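Local atomic coordinates of transcription elongation factor SPT6 (Candida glabrata, PDB entry 3PJP), a protein that binds the phosphorylated C-terminal repeat domain of RNA polymerase II through its tandem SH2 domain and probably acts as a histone H3-H4 chaperone during transcription elongation. Residues D43-T48 with H84-I89. Sequence-based numbering, arbitrary orientation.
Sequences DHLAIT and HDLDQI
The strand that carries L45 and I47 faces the first turn of the helix that carries L86 and I89, with the backbones well separated: even the nearest CA atoms, those of I47 and I89, are 9.9 Å apart. Side chains bridge that gap, and the result is a small, wholly apolar example of a helix packed on a sheet. I47 and I89 point their CB atoms at each other's segment and run past one another in opposite directions, so that CD1 of I47 meets the CG2 methyl of I89 at 3.9 Å. The extended chain of I47 (chi2 171°) carries CD1 to that methyl, which stands anti to the backbone N of I89 and projects toward the strand. L45 and L86 make the looser pair, one methyl of each, CD1 of L45 and CD2 of L86, lying 4.3 Å apart. On the helix side, D85 is the N-cap: its OD1 accepts from the backbone N of Q88 at 2.9 Å, at the start of the turn carrying L86 and I89. Q88 OE1 in turn takes a nearly straight bond from the backbone N of H84. This is the core of the N-terminal SH2 domain, where helix 86-105 lies against the central sheet; L86 also touches I35 and I61 of the strands flanking 44-52, while L76 and V78 of strand 75-78 continue the apolar surface beneath I89.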
loop_
_atom_site.group_PDB
_atom_site.type_symbol
_atom_site.label_atom_id
_atom_site.label_comp_id
_atom_site.label_asym_id
_atom_site.label_seq_id
_atom_site.Cartn_x
_atom_site.Cartn_y
_atom_site.Cartn_z
ATOM N N ASP A 43 -20.992 -4.293 -12.296
ATOM C CA ASP A 43 -19.936 -5.203 -12.724
ATOM C C ASP A 43 -18.669 -4.923 -11.925
ATOM O O ASP A 43 -17.558 -5.208 -12.373
ATOM C CB ASP A 43 -19.681 -5.113 -14.234
ATOM C CG ASP A 43 -19.170 -3.756 -14.665
ATOM O OD1 ASP A 43 -19.567 -2.743 -14.060
ATOM O OD2 ASP A 43 -18.374 -3.703 -15.626
ATOM N N HIS A 44 -18.863 -4.350 -10.741
ATOM C CA HIS A 44 -17.792 -4.048 -9.801
ATOM C C HIS A 44 -18.143 -4.535 -8.413
ATOM O O HIS A 44 -19.316 -4.534 -8.018
ATOM C CB HIS A 44 -17.545 -2.538 -9.711
ATOM C CG HIS A 44 -16.795 -1.972 -10.872
ATOM N ND1 HIS A 44 -15.435 -1.757 -10.845
ATOM C CD2 HIS A 44 -17.215 -1.581 -12.097
ATOM C CE1 HIS A 44 -15.048 -1.257 -12.003
ATOM N NE2 HIS A 44 -16.109 -1.144 -12.784
ATOM N N LEU A 45 -17.119 -4.945 -7.676
ATOM C CA LEU A 45 -17.238 -5.154 -6.241
ATOM C C LEU A 45 -16.074 -4.418 -5.605
ATOM O O LEU A 45 -15.238 -3.835 -6.306
ATOM C CB LEU A 45 -17.175 -6.644 -5.880
ATOM C CG LEU A 45 -18.267 -7.590 -6.378
ATOM C CD1 LEU A 45 -17.817 -9.027 -6.186
ATOM C CD2 LEU A 45 -19.601 -7.342 -5.656
ATOM N N ALA A 46 -16.003 -4.430 -4.284
ATOM C CA ALA A 46 -14.924 -3.715 -3.619
ATOM C C ALA A 46 -14.467 -4.419 -2.351
ATOM O O ALA A 46 -15.224 -5.152 -1.725
ATOM C CB ALA A 46 -15.346 -2.274 -3.315
ATOM N N ILE A 47 -13.208 -4.209 -1.991
ATOM C CA ILE A 47 -12.713 -4.667 -0.702
ATOM C C ILE A 47 -12.226 -3.465 0.082
ATOM O O ILE A 47 -11.487 -2.639 -0.441
ATOM C CB ILE A 47 -11.578 -5.693 -0.843
ATOM C CG1 ILE A 47 -12.141 -7.058 -1.237
ATOM C CG2 ILE A 47 -10.799 -5.827 0.458
ATOM C CD1 ILE A 47 -11.058 -8.074 -1.598
ATOM N N THR A 48 -12.665 -3.350 1.330
ATOM C CA THR A 48 -12.106 -2.343 2.222
ATOM C C THR A 48 -11.312 -3.066 3.287
ATOM O O THR A 48 -11.776 -4.061 3.833
ATOM C CB THR A 48 -13.207 -1.497 2.904
ATOM O OG1 THR A 48 -13.958 -0.799 1.906
ATOM C CG2 THR A 48 -12.588 -0.508 3.873
ATOM N N HIS A 84 -9.714 -15.973 -10.378
ATOM C CA HIS A 84 -10.911 -16.774 -10.621
ATOM C C HIS A 84 -12.080 -16.431 -9.713
ATOM O O HIS A 84 -13.245 -16.542 -10.113
ATOM C CB HIS A 84 -10.600 -18.260 -10.438
ATOM C CG HIS A 84 -9.554 -18.775 -11.368
ATOM N ND1 HIS A 84 -9.732 -18.823 -12.732
ATOM C CD2 HIS A 84 -8.317 -19.269 -11.128
ATOM C CE1 HIS A 84 -8.642 -19.319 -13.296
ATOM N NE2 HIS A 84 -7.772 -19.603 -12.343
ATOM N N ASP A 85 -11.781 -16.064 -8.474
ATOM C CA ASP A 85 -12.845 -15.913 -7.485
ATOM C C ASP A 85 -12.370 -15.119 -6.274
ATOM O O ASP A 85 -11.186 -14.775 -6.166
ATOM C CB ASP A 85 -13.370 -17.293 -7.062
ATOM C CG ASP A 85 -12.261 -18.211 -6.590
ATOM O OD1 ASP A 85 -11.640 -17.888 -5.559
ATOM O OD2 ASP A 85 -12.007 -19.252 -7.246
ATOM N N LEU A 86 -13.300 -14.819 -5.372
ATOM C CA LEU A 86 -12.988 -13.956 -4.238
ATOM C C LEU A 86 -12.008 -14.616 -3.279
ATOM O O LEU A 86 -11.154 -13.949 -2.711
ATOM C CB LEU A 86 -14.274 -13.579 -3.488
ATOM C CG LEU A 86 -15.216 -12.644 -4.250
ATOM C CD1 LEU A 86 -16.579 -12.606 -3.567
ATOM C CD2 LEU A 86 -14.659 -11.251 -4.350
ATOM N N ASP A 87 -12.126 -15.923 -3.075
ATOM C CA ASP A 87 -11.202 -16.574 -2.156
ATOM C C ASP A 87 -9.762 -16.512 -2.665
ATOM O O ASP A 87 -8.822 -16.396 -1.879
ATOM C CB ASP A 87 -11.615 -18.023 -1.900
ATOM C CG ASP A 87 -12.803 -18.119 -0.967
ATOM O OD1 ASP A 87 -12.858 -17.339 0.007
ATOM O OD2 ASP A 87 -13.681 -18.966 -1.210
ATOM N N GLN A 88 -9.598 -16.601 -3.976
ATOM C CA GLN A 88 -8.261 -16.520 -4.569
ATOM C C GLN A 88 -7.685 -15.115 -4.378
ATOM O O GLN A 88 -6.481 -14.959 -4.122
ATOM C CB GLN A 88 -8.264 -16.896 -6.055
ATOM C CG GLN A 88 -6.858 -16.967 -6.653
ATOM C CD GLN A 88 -6.873 -17.147 -8.149
ATOM O OE1 GLN A 88 -7.930 -17.123 -8.776
ATOM N NE2 GLN A 88 -5.699 -17.335 -8.733
ATOM N N ILE A 89 -8.538 -14.102 -4.516
ATOM C CA ILE A 89 -8.134 -12.711 -4.260
ATOM C C ILE A 89 -7.676 -12.560 -2.820
ATOM O O ILE A 89 -6.657 -11.950 -2.553
ATOM C CB ILE A 89 -9.259 -11.702 -4.571
ATOM C CG1 ILE A 89 -9.507 -11.634 -6.078
ATOM C CG2 ILE A 89 -8.925 -10.290 -4.030
ATOM C CD1 ILE A 89 -10.725 -10.841 -6.464
#